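Local coordinates for galactose-binding like protein (Bacteroides thetaiotaomicron, PDB 7M1A) that binds a calcium ion through this C-terminal, galactose-binding-like domain of a SusE-like protein and probably takes part in glycan recognition or breakdown, at residues 1-5 against 172-177; 7-11 against 25-30; 68-74 against 138-144; 90-96 against 109-115. The contacts are given in a common frame with arbitrary orientation. Residues are numbered along the deposited sequence.

How the contacts relate
Contacts 1 and 3 share one sheet through neighbouring strands 169-176 and 70-74. Contact 4 lies in the facing sheet, and its side chains interlock with those of contact 3. Asp140 OD2 pairs with Tyr91 OH at 2.6 Å. Contact 2, at the subunit interface, meets contact 1 at the calcium ion, bound by Tyr28 O and Glu172 OE1. It touches neither contact 3 nor contact 4, whose centres are about 17 and 18 Å from its own. Contacts 3 and 4 rest on antiparallel backbone pairing, with a classic bulge in contact 4. Contact 1 has one bridge and a lysine-centred charge network, contact 2 aromatic packing and waters. Contacts 2 and 4 are buried, 1 and 3 partly.

Contact 1. Residues 1-5 against 172-177; sequences MELDK and ELTFWG. With CA (calcium ion), chain F.
Lys5 NZ is the centre of the polar contact. It forms a salt bridge with Glu172 OE2 at 2.7 Å. It also donates hydrogen bonds to Leu173 O and Thr174 OG1, both at 2.9 Å. The lysine is m at chi1 and t at chi2, chi3 and chi4, so the amine reaches strand 172-176. A long salt bridge from Lys5 NZ to Glu2 OE2, 3.9 Å, extends the network. Glu172 OE1 binds the calcium ion at 2.3 Å. Tyr28 O, Asn31 OD1, Arg33 O, Thr171 O and a water complete this site.

Residues 1-4 are extended but form no regular strand. They run roughly antiparallel to 172-177, with end-to-end directions 140° apart. The single beta bridge is Glu2 with Trp176, CA atoms 4.2 Å apart. Beside it, Leu3 N donates to Phe175 O and Gly177 N to Met1 O, both at 2.9 Å. One water links Glu2 OE1 (2.7 Å) to Trp176 NE1 (2.9 Å). Another links Leu3 O (2.9 Å) to Phe175 N (3.0 Å). Glu2 CG lies over a face of the Trp176 ring, and Leu3 CD1 packs on Phe175 CB at 3.9 Å.

The contact brings together the two ends of this C-terminal fragment, as in other galactose-binding-like beta sandwiches. Strand 169-176 pairs with strand 70-74, while Leu173 and Phe175 pack on strands 56-66 and 151-158 of the facing sheet.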
# COMPACT_ATOMS: atom_id res chain seq x y z
N MSE A 1 2.43 -10.46 24.12
CA MSE A 1 3.20 -10.75 22.87
C MSE A 1 3.24 -9.56 21.94
O MSE A 1 2.27 -8.81 21.88
CB MSE A 1 2.63 -11.96 22.11
CG MSE A 1 1.33 -11.78 21.27
SE MSE A 1 1.11 -13.35 20.08
CE MSE A 1 2.00 -12.84 18.39
N GLU A 2 4.38 -9.40 21.25
CA GLU A 2 4.46 -8.44 20.18
C GLU A 2 3.64 -9.00 19.02
O GLU A 2 3.82 -10.15 18.56
CB GLU A 2 5.92 -8.21 19.81
CG GLU A 2 6.03 -7.22 18.66
CD GLU A 2 7.45 -6.82 18.31
OE1 GLU A 2 8.30 -6.74 19.24
OE2 GLU A 2 7.62 -6.49 17.14
N LEU A 3 2.79 -8.16 18.42
CA LEU A 3 2.04 -8.66 17.27
C LEU A 3 2.97 -8.85 16.08
O LEU A 3 3.95 -8.10 15.91
CB LEU A 3 0.93 -7.67 16.90
CG LEU A 3 -0.18 -7.42 17.95
CD1 LEU A 3 -1.36 -6.67 17.31
CD2 LEU A 3 -0.68 -8.70 18.64
N ASP A 4 2.74 -9.89 15.29
CA ASP A 4 3.60 -10.32 14.20
C ASP A 4 3.47 -9.33 13.03
O ASP A 4 2.46 -9.30 12.31
CB ASP A 4 3.18 -11.73 13.77
CG ASP A 4 4.12 -12.29 12.69
OD1 ASP A 4 4.96 -11.56 12.18
OD2 ASP A 4 3.90 -13.52 12.35
N LYS A 5 4.51 -8.50 12.89
CA LYS A 5 4.52 -7.45 11.86
C LYS A 5 4.56 -8.00 10.43
O LYS A 5 4.15 -7.27 9.52
CB LYS A 5 5.70 -6.48 12.05
CG LYS A 5 5.56 -5.67 13.33
CD LYS A 5 6.80 -4.85 13.62
CE LYS A 5 6.57 -3.89 14.78
NZ LYS A 5 7.80 -3.13 15.11
N GLU A 172 9.04 3.80 12.84
CA GLU A 172 8.60 2.47 13.25
C GLU A 172 7.49 2.63 14.27
O GLU A 172 7.52 3.59 15.07
CB GLU A 172 9.75 1.65 13.89
CG GLU A 172 9.46 0.16 14.11
CD GLU A 172 9.28 -0.67 12.84
OE1 GLU A 172 9.58 -0.18 11.73
OE2 GLU A 172 8.92 -1.84 12.98
N LEU A 173 6.55 1.67 14.28
CA LEU A 173 5.63 1.54 15.40
C LEU A 173 5.60 0.08 15.80
O LEU A 173 6.06 -0.79 15.04
CB LEU A 173 4.24 2.13 15.08
CG LEU A 173 3.61 1.78 13.74
CD1 LEU A 173 3.23 0.31 13.73
CD2 LEU A 173 2.39 2.69 13.52
N THR A 174 5.10 -0.20 17.03
CA THR A 174 4.98 -1.57 17.48
C THR A 174 3.68 -1.67 18.27
O THR A 174 3.36 -0.77 19.06
CB THR A 174 6.16 -1.96 18.39
OG1 THR A 174 7.36 -1.78 17.59
CG2 THR A 174 6.11 -3.41 18.84
N PHE A 175 2.96 -2.80 18.10
CA PHE A 175 1.83 -3.13 18.94
C PHE A 175 2.14 -4.42 19.72
O PHE A 175 2.79 -5.34 19.21
CB PHE A 175 0.54 -3.42 18.18
CG PHE A 175 -0.05 -2.20 17.53
CD1 PHE A 175 0.42 -1.66 16.31
CD2 PHE A 175 -1.04 -1.52 18.19
CE1 PHE A 175 -0.13 -0.49 15.79
CE2 PHE A 175 -1.58 -0.34 17.66
CZ PHE A 175 -1.14 0.19 16.44
N TRP A 176 1.64 -4.48 20.96
CA TRP A 176 1.65 -5.69 21.76
C TRP A 176 0.19 -6.03 22.11
O TRP A 176 -0.59 -5.10 22.24
CB TRP A 176 2.54 -5.54 23.02
CG TRP A 176 4.01 -5.34 22.82
CD1 TRP A 176 4.99 -6.29 22.88
CD2 TRP A 176 4.65 -4.09 22.44
NE1 TRP A 176 6.18 -5.72 22.63
CE2 TRP A 176 6.04 -4.38 22.38
CE3 TRP A 176 4.25 -2.76 22.22
CZ2 TRP A 176 7.00 -3.40 22.18
CZ3 TRP A 176 5.20 -1.77 22.02
CH2 TRP A 176 6.58 -2.08 21.99
N GLY A 177 -0.14 -7.33 22.25
CA GLY A 177 -1.43 -7.74 22.83
C GLY A 177 -1.70 -9.23 22.84
O GLY A 177 -0.59 -9.86 22.85
CA CA F . 11.00 1.02 10.37
O HOH W 1 8.74 -6.83 21.91
O HOH W 2 3.83 -5.25 16.62
O HOH W 3 12.85 1.75 9.12

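Contact 2. Residues 7-11 against 25-30; sequences KFREM and KMEYVW. With CA (calcium ion), chain F.
Trp30 (chi1 p, chi2 76°) and Phe8 (chi1 m, chi2 16°) form the aromatic part of this contact. The edge of Phe8 meets the face of the Trp30 five-membered ring in a T-shaped pair, centroids 5.2 Å apart and planes at 67°. Phe8 CB makes a CH-pi contact 3.5 Å from that centroid. Glu10 N lies at the Trp30 ring edge, 3.5 Å from CZ2.

Residues 9-11 are strand, with Phe8 just before. Residues 26-29 form a 3-10 turn. The nearest CA pair is Glu10 with Met26, 6.4 Å. Selenomethionine Met26 (chi angles t, t, m) sets its CE 3.8 Å from Glu10 CG. Glu10 (chi1 t, chi2 -92°) makes a salt bridge with Lys25 of the second subunit.

No direct hydrogen bond joins the segments. Waters bridge Phe8 O (2.8 Å) to Trp30 NE1 (3.1 Å), and Glu10 N (2.9 Å) to Glu27 OE2 (2.8 Å). Aromatic and apolar packing, with these waters, joins the calcium-binding turn, whose Tyr28 O is 2.3 Å from the metal, to the N-terminal strand.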
# COMPACT_ATOMS: atom_id res chain seq x y z
N LYS A 7 2.49 -9.89 9.24
CA LYS A 7 1.10 -9.99 8.86
C LYS A 7 0.47 -8.61 8.60
O LYS A 7 -0.67 -8.49 8.13
CB LYS A 7 0.30 -10.72 9.91
CG LYS A 7 0.80 -12.14 10.12
CD LYS A 7 -0.09 -12.92 11.04
CE LYS A 7 0.41 -14.35 11.26
NZ LYS A 7 0.73 -15.08 9.98
N PHE A 8 1.16 -7.52 8.99
CA PHE A 8 0.52 -6.18 8.85
C PHE A 8 0.38 -5.86 7.35
O PHE A 8 1.23 -6.26 6.52
CB PHE A 8 1.39 -5.08 9.51
CG PHE A 8 1.45 -5.04 11.01
CD1 PHE A 8 1.02 -6.11 11.81
CD2 PHE A 8 1.95 -3.87 11.63
CE1 PHE A 8 1.10 -6.03 13.20
CE2 PHE A 8 2.05 -3.78 13.02
CZ PHE A 8 1.67 -4.86 13.79
N ARG A 9 -0.66 -5.09 7.01
CA ARG A 9 -0.86 -4.72 5.63
C ARG A 9 -1.30 -3.28 5.49
O ARG A 9 -2.16 -2.81 6.28
CB ARG A 9 -1.96 -5.59 4.97
CG ARG A 9 -1.58 -7.05 4.92
CD ARG A 9 -0.55 -7.43 3.88
NE ARG A 9 -0.31 -8.82 3.79
CZ ARG A 9 0.65 -9.48 4.43
NH1 ARG A 9 1.47 -8.86 5.24
NH2 ARG A 9 0.80 -10.77 4.26
N GLU A 10 -0.72 -2.55 4.53
CA GLU A 10 -1.18 -1.21 4.20
C GLU A 10 -2.63 -1.28 3.70
O GLU A 10 -3.03 -2.26 3.08
CB GLU A 10 -0.21 -0.66 3.14
CG GLU A 10 -0.48 0.73 2.64
CD GLU A 10 -1.35 0.89 1.43
OE1 GLU A 10 -2.12 -0.07 1.16
OE2 GLU A 10 -1.37 1.98 0.89
N MSE A 11 -3.40 -0.23 4.03
CA MSE A 11 -4.70 -0.01 3.42
C MSE A 11 -4.72 1.40 2.86
O MSE A 11 -3.88 2.24 3.23
CB MSE A 11 -5.80 -0.22 4.43
CG MSE A 11 -5.83 -1.66 4.91
SE MSE A 11 -7.35 -2.02 6.08
CE MSE A 11 -8.72 -1.99 4.71
N LYS A 25 7.39 4.68 2.57
CA LYS A 25 6.39 3.65 2.29
C LYS A 25 5.86 3.20 3.63
O LYS A 25 6.54 3.12 4.65
CB LYS A 25 7.05 2.40 1.64
CG LYS A 25 5.98 1.59 0.92
CD LYS A 25 5.47 2.19 -0.37
CE LYS A 25 4.30 1.32 -0.89
NZ LYS A 25 3.16 1.10 0.08
N MSE A 26 4.54 2.93 3.67
CA MSE A 26 3.91 2.60 4.93
C MSE A 26 4.60 1.37 5.55
O MSE A 26 4.77 1.31 6.77
CB MSE A 26 2.39 2.38 4.81
CG MSE A 26 1.78 2.44 6.27
SE MSE A 26 -0.16 2.09 6.24
CE MSE A 26 -0.71 3.63 5.11
N GLU A 27 4.94 0.35 4.69
CA GLU A 27 5.47 -0.90 5.22
C GLU A 27 6.79 -0.64 5.96
O GLU A 27 7.21 -1.48 6.72
CB GLU A 27 5.74 -1.85 4.05
CG GLU A 27 4.47 -2.46 3.38
CD GLU A 27 3.72 -1.61 2.40
OE1 GLU A 27 4.07 -0.41 2.14
OE2 GLU A 27 2.77 -2.22 1.79
N TYR A 28 7.44 0.51 5.71
CA TYR A 28 8.69 0.75 6.42
C TYR A 28 8.51 1.04 7.91
O TYR A 28 9.54 1.03 8.63
CB TYR A 28 9.44 1.91 5.72
CG TYR A 28 9.86 1.67 4.28
CD1 TYR A 28 9.96 0.38 3.74
CD2 TYR A 28 10.13 2.74 3.45
CE1 TYR A 28 10.33 0.22 2.42
CE2 TYR A 28 10.56 2.61 2.13
CZ TYR A 28 10.72 1.33 1.65
OH TYR A 28 11.03 1.17 0.33
N VAL A 29 7.25 1.33 8.35
CA VAL A 29 7.06 1.58 9.79
C VAL A 29 6.68 0.29 10.52
O VAL A 29 6.46 0.34 11.71
CB VAL A 29 6.11 2.73 10.10
CG1 VAL A 29 6.58 4.01 9.41
CG2 VAL A 29 4.63 2.41 9.83
N TRP A 30 6.70 -0.90 9.85
CA TRP A 30 6.62 -2.18 10.55
C TRP A 30 7.65 -3.18 10.02
O TRP A 30 7.40 -4.35 10.06
CB TRP A 30 5.17 -2.70 10.59
CG TRP A 30 4.57 -2.92 9.23
CD1 TRP A 30 4.83 -3.94 8.37
CD2 TRP A 30 3.47 -2.16 8.68
NE1 TRP A 30 4.00 -3.84 7.25
CE2 TRP A 30 3.12 -2.77 7.42
CE3 TRP A 30 2.72 -1.03 9.11
CZ2 TRP A 30 2.10 -2.32 6.61
CZ3 TRP A 30 1.68 -0.62 8.31
CH2 TRP A 30 1.37 -1.26 7.11
CA CA F . 11.00 1.02 10.37
O HOH W 4 3.11 -5.31 4.70
O HOH W 5 1.18 -4.14 2.98
O HOH W 3 12.85 1.75 9.12

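Contact 3. Residues 68-74 against 138-144; sequences LSRFALW and IGDQANV
Val144, Arg70 and Gln141 have the most surface covered in this antiparallel strand pair. The axes of strands 70-74 and 140-143 approach to 4.7 Å, with directions 169° apart. Phe71-Ala142 and Leu73-Asp140 are hydrogen-bonded pairs. Arg70-Asn143 and Ala72-Gln141 are non-hydrogen-bonded pairs.

Val144 closes one end. Its N donates to Ser69 O at 2.8 Å, and its CG2 packs on Leu68 CB at 4.0 Å. Arg70, with chi angles m, t, p, reaches over the partner strand. Its NE donates to Asn143 OD1 at 2.9 Å. Its NH1 and NH2 donate to Gln141 OE1 at 2.9 and 2.8 Å. Gln141, with chi1 and chi2 both m, turns its NE2 back to Ile138 O at 3.1 Å.

Phe71 N donates to Ala142 O and Ala142 N to Phe71 O, each at 2.9 Å. At the other end, after helix 130-138, Gly139 CA lies over the Trp74 five-membered ring, 3.8 Å from the centroid.

On its other edge strand 70-74 pairs with strand 169-176, where Ser69 and Arg70 both face Trp176, a classic beta bulge. The face of Arg70, Ala72, Gln141 and Asn143 is largely polar. Phe71, Leu73 and Ala142 pack against the facing sheet, where Asp140 OD2 is hydrogen-bonded to Tyr91 OH.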
# COMPACT_ATOMS: atom_id res chain seq x y z
N LEU A 68 -5.48 -5.38 22.42
CA LEU A 68 -4.23 -4.67 22.46
C LEU A 68 -3.87 -4.39 23.93
O LEU A 68 -4.68 -3.98 24.74
CB LEU A 68 -4.34 -3.32 21.74
CG LEU A 68 -4.56 -3.46 20.23
CD1 LEU A 68 -4.70 -2.07 19.60
CD2 LEU A 68 -3.41 -4.25 19.63
N SER A 69 -2.54 -4.41 24.19
CA SER A 69 -1.99 -4.09 25.51
C SER A 69 -1.07 -2.86 25.49
O SER A 69 -1.15 -2.01 26.39
CB SER A 69 -1.28 -5.26 26.04
OG SER A 69 -0.20 -5.64 25.20
N ARG A 70 -0.23 -2.71 24.43
CA ARG A 70 0.69 -1.59 24.41
C ARG A 70 0.94 -1.15 22.97
O ARG A 70 0.75 -1.93 21.99
CB ARG A 70 2.03 -2.00 25.08
CG ARG A 70 1.91 -2.43 26.55
CD ARG A 70 3.27 -2.43 27.27
NE ARG A 70 3.78 -1.14 27.69
CZ ARG A 70 4.67 -0.42 27.02
NH1 ARG A 70 5.39 -1.00 26.04
NH2 ARG A 70 5.05 0.79 27.37
N PHE A 71 1.39 0.13 22.86
CA PHE A 71 1.71 0.77 21.59
C PHE A 71 2.98 1.57 21.76
O PHE A 71 3.17 2.20 22.83
CB PHE A 71 0.52 1.62 21.12
CG PHE A 71 0.83 2.48 19.93
CD1 PHE A 71 0.86 1.96 18.64
CD2 PHE A 71 1.23 3.81 20.15
CE1 PHE A 71 1.13 2.83 17.59
CE2 PHE A 71 1.47 4.64 19.09
CZ PHE A 71 1.43 4.16 17.83
N ALA A 72 3.84 1.56 20.76
CA ALA A 72 5.02 2.43 20.76
C ALA A 72 5.23 3.01 19.38
O ALA A 72 4.91 2.36 18.38
CB ALA A 72 6.27 1.70 21.29
N LEU A 73 5.88 4.16 19.27
CA LEU A 73 6.14 4.82 18.02
C LEU A 73 7.47 5.55 18.15
O LEU A 73 7.68 6.26 19.16
CB LEU A 73 5.01 5.76 17.61
CG LEU A 73 5.15 6.50 16.25
CD1 LEU A 73 3.76 6.67 15.60
CD2 LEU A 73 5.88 7.86 16.39
N TRP A 74 8.30 5.48 17.10
CA TRP A 74 9.62 6.14 17.08
C TRP A 74 9.64 7.14 15.92
O TRP A 74 9.40 6.78 14.78
CB TRP A 74 10.78 5.12 16.86
CG TRP A 74 10.95 4.25 18.06
CD1 TRP A 74 11.89 4.43 19.03
CD2 TRP A 74 10.18 3.07 18.47
NE1 TRP A 74 11.79 3.43 19.98
CE2 TRP A 74 10.76 2.56 19.65
CE3 TRP A 74 9.18 2.29 17.90
CZ2 TRP A 74 10.33 1.42 20.31
CZ3 TRP A 74 8.72 1.14 18.53
CH2 TRP A 74 9.28 0.72 19.75
N ILE A 138 13.89 5.74 23.20
CA ILE A 138 12.98 4.81 23.86
C ILE A 138 11.66 4.77 23.06
O ILE A 138 10.98 3.75 23.03
CB ILE A 138 12.71 5.26 25.31
CG1 ILE A 138 14.02 5.05 26.11
CG2 ILE A 138 11.50 4.53 25.92
CD1 ILE A 138 14.09 5.77 27.46
N GLY A 139 11.29 5.90 22.41
CA GLY A 139 10.03 5.98 21.68
C GLY A 139 8.84 6.44 22.55
O GLY A 139 8.88 6.23 23.77
N ASP A 140 7.76 6.96 21.93
CA ASP A 140 6.53 7.15 22.68
C ASP A 140 6.01 5.77 23.07
O ASP A 140 6.12 4.83 22.28
CB ASP A 140 5.54 7.86 21.78
CG ASP A 140 5.94 9.31 21.52
OD1 ASP A 140 6.58 9.95 22.42
OD2 ASP A 140 5.42 9.85 20.46
N GLN A 141 5.47 5.64 24.27
CA GLN A 141 5.09 4.37 24.91
C GLN A 141 3.70 4.55 25.54
O GLN A 141 3.45 5.54 26.25
CB GLN A 141 6.01 4.03 26.09
CG GLN A 141 7.43 3.71 25.64
CD GLN A 141 7.55 2.39 24.92
OE1 GLN A 141 6.86 1.43 25.29
NE2 GLN A 141 8.53 2.22 24.03
N ALA A 142 2.76 3.63 25.31
CA ALA A 142 1.46 3.74 25.97
C ALA A 142 0.90 2.36 26.27
O ALA A 142 1.11 1.45 25.47
CB ALA A 142 0.53 4.51 25.12
N ASN A 143 0.20 2.25 27.39
CA ASN A 143 -0.63 1.09 27.63
C ASN A 143 -2.04 1.38 27.11
O ASN A 143 -2.58 2.45 27.26
CB ASN A 143 -0.75 0.89 29.17
CG ASN A 143 0.63 0.52 29.73
OD1 ASN A 143 1.44 -0.22 29.14
ND2 ASN A 143 0.95 0.99 30.93
N VAL A 144 -2.62 0.37 26.46
CA VAL A 144 -4.00 0.52 25.95
C VAL A 144 -4.98 0.12 27.03
O VAL A 144 -4.80 -0.95 27.60
CB VAL A 144 -4.09 -0.37 24.69
CG1 VAL A 144 -5.52 -0.39 24.20
CG2 VAL A 144 -3.13 0.02 23.57
O HOH W 6 -5.11 -3.97 27.86

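Contact 4. Residues 90-96 against 109-115; sequences RYEVWGC and WVKLLDM
This is a buried antiparallel strand pair in the second sheet of the domain. Strands 91-96 and 110-115 approach to 4.4 Å between axes, with directions 143° apart. Tyr91-Met115, Val93-Leu113 and Gly95-Val110 are hydrogen-bonded pairs. Tyr91 N donates to Met115 O at 3.0 Å and Met115 N to Tyr91 O at 2.8 Å. Gly95 N donates to Val110 O and Val110 N to Gly95 O, both at 2.9 Å.

A classic beta bulge shifts the register by one. Leu112 and Leu113 both face Val93, and Val93 O accepts from Leu112 N (2.8 Å) and Leu113 N (3.1 Å). The fold is a beta sandwich of the galactose-binding-like type. Val93, Leu113 and Met115 pack on Phe71 of the facing sheet, and Tyr91 OH is hydrogen-bonded to Asp140 OD2.

Selenomethionine Met115 (chi angles all m) sets its CB 3.4 Å from the Tyr91 ring centroid, a CH-pi contact. On the other face, Lys111 CB makes a CH-pi contact, 3.6 Å from the centroid of the Trp94 six-membered ring. Lys111 NZ makes a salt bridge to Asp114 OD1 (2.9 Å) and a long one to Glu92 OE2 (3.7 Å). Cys96 SG sits 3.6 Å over the centroid of the Trp109 six-membered ring, a sulfur-aromatic contact.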
# COMPACT_ATOMS: atom_id res chain seq x y z
N ARG A 90 1.17 15.78 18.56
CA ARG A 90 -0.10 15.29 19.12
C ARG A 90 -0.80 14.44 18.06
O ARG A 90 -0.88 14.87 16.91
CB ARG A 90 -1.01 16.49 19.39
CG ARG A 90 -0.57 17.25 20.64
CD ARG A 90 -1.06 16.54 21.91
NE ARG A 90 -2.54 16.53 21.96
CZ ARG A 90 -3.45 15.54 21.74
NH1 ARG A 90 -3.15 14.26 21.44
NH2 ARG A 90 -4.73 15.89 21.79
N TYR A 91 -1.15 13.22 18.45
CA TYR A 91 -1.68 12.29 17.45
C TYR A 91 -2.56 11.28 18.15
O TYR A 91 -2.58 11.23 19.37
CB TYR A 91 -0.54 11.61 16.64
CG TYR A 91 0.48 10.82 17.43
CD1 TYR A 91 1.52 11.45 18.14
CD2 TYR A 91 0.42 9.43 17.42
CE1 TYR A 91 2.48 10.68 18.79
CE2 TYR A 91 1.39 8.67 18.08
CZ TYR A 91 2.43 9.29 18.76
OH TYR A 91 3.38 8.54 19.40
N GLU A 92 -3.34 10.55 17.34
CA GLU A 92 -4.29 9.63 17.93
C GLU A 92 -4.19 8.26 17.25
O GLU A 92 -3.88 8.19 16.05
CB GLU A 92 -5.74 10.10 17.75
CG GLU A 92 -6.02 11.40 18.50
CD GLU A 92 -7.32 12.07 18.12
OE1 GLU A 92 -7.98 11.65 17.15
OE2 GLU A 92 -7.71 12.91 18.89
N VAL A 93 -4.46 7.18 18.00
CA VAL A 93 -4.56 5.84 17.42
C VAL A 93 -5.99 5.39 17.53
O VAL A 93 -6.55 5.44 18.64
CB VAL A 93 -3.59 4.83 18.13
CG1 VAL A 93 -3.60 3.49 17.42
CG2 VAL A 93 -2.21 5.43 18.23
N TRP A 94 -6.57 4.91 16.42
CA TRP A 94 -7.98 4.51 16.36
C TRP A 94 -8.01 3.07 15.83
O TRP A 94 -7.08 2.59 15.15
CB TRP A 94 -8.84 5.38 15.41
CG TRP A 94 -9.00 6.79 15.82
CD1 TRP A 94 -8.01 7.74 16.03
CD2 TRP A 94 -10.24 7.44 16.15
NE1 TRP A 94 -8.61 9.00 16.30
CE2 TRP A 94 -9.97 8.80 16.43
CE3 TRP A 94 -11.55 6.93 16.27
CZ2 TRP A 94 -11.02 9.67 16.79
CZ3 TRP A 94 -12.60 7.81 16.55
CH2 TRP A 94 -12.32 9.17 16.80
N GLY A 95 -9.08 2.31 16.16
CA GLY A 95 -9.17 0.95 15.70
C GLY A 95 -10.61 0.52 15.44
O GLY A 95 -11.59 1.24 15.78
N CYS A 96 -10.75 -0.56 14.64
CA CYS A 96 -12.05 -1.23 14.53
C CYS A 96 -11.82 -2.71 14.30
O CYS A 96 -10.72 -3.16 14.06
CB CYS A 96 -12.96 -0.61 13.46
SG CYS A 96 -12.29 -0.70 11.76
N TRP A 109 -15.11 3.62 13.68
CA TRP A 109 -13.78 3.56 14.39
C TRP A 109 -13.97 4.03 15.83
O TRP A 109 -14.79 4.94 16.11
CB TRP A 109 -12.82 4.46 13.61
CG TRP A 109 -12.52 3.96 12.23
CD1 TRP A 109 -13.19 4.25 11.09
CD2 TRP A 109 -11.41 3.13 11.89
NE1 TRP A 109 -12.59 3.57 10.03
CE2 TRP A 109 -11.47 2.91 10.50
CE3 TRP A 109 -10.38 2.54 12.68
CZ2 TRP A 109 -10.51 2.14 9.83
CZ3 TRP A 109 -9.44 1.80 12.00
CH2 TRP A 109 -9.53 1.58 10.61
N VAL A 110 -13.10 3.49 16.71
CA VAL A 110 -13.07 3.88 18.08
C VAL A 110 -11.68 4.39 18.40
O VAL A 110 -10.66 3.88 17.94
CB VAL A 110 -13.50 2.68 18.95
CG1 VAL A 110 -13.37 2.94 20.44
CG2 VAL A 110 -14.99 2.39 18.70
N LYS A 111 -11.61 5.46 19.20
CA LYS A 111 -10.31 6.07 19.53
C LYS A 111 -9.69 5.29 20.69
O LYS A 111 -10.31 5.14 21.73
CB LYS A 111 -10.44 7.56 19.90
CG LYS A 111 -9.06 8.20 20.15
CD LYS A 111 -9.12 9.72 20.30
CE LYS A 111 -9.92 10.16 21.51
NZ LYS A 111 -9.80 11.61 21.67
N LEU A 112 -8.51 4.74 20.44
CA LEU A 112 -7.83 3.82 21.37
C LEU A 112 -6.91 4.63 22.28
O LEU A 112 -6.80 4.35 23.50
CB LEU A 112 -7.07 2.77 20.59
CG LEU A 112 -7.96 1.83 19.74
CD1 LEU A 112 -6.91 1.10 18.88
CD2 LEU A 112 -8.63 0.81 20.64
N LEU A 113 -6.20 5.62 21.70
CA LEU A 113 -5.15 6.34 22.43
C LEU A 113 -5.08 7.79 21.96
O LEU A 113 -5.10 8.05 20.76
CB LEU A 113 -3.73 5.78 22.13
CG LEU A 113 -3.49 4.34 22.63
CD1 LEU A 113 -2.24 3.75 21.99
CD2 LEU A 113 -3.45 4.24 24.16
N ASP A 114 -4.91 8.68 22.97
CA ASP A 114 -4.53 10.07 22.72
C ASP A 114 -3.03 10.16 23.04
O ASP A 114 -2.63 9.86 24.17
CB ASP A 114 -5.16 11.01 23.75
CG ASP A 114 -6.65 11.10 23.59
OD1 ASP A 114 -7.05 11.54 22.54
OD2 ASP A 114 -7.39 10.61 24.49
N MSE A 115 -2.19 10.44 22.05
CA MSE A 115 -0.74 10.46 22.23
C MSE A 115 -0.23 11.88 22.20
O MSE A 115 -0.62 12.71 21.37
CB MSE A 115 -0.01 9.64 21.13
CG MSE A 115 -0.50 8.22 21.05
SE MSE A 115 -0.04 7.13 22.64
CE MSE A 115 1.91 7.14 22.39
O HOH W 7 -6.11 13.54 21.14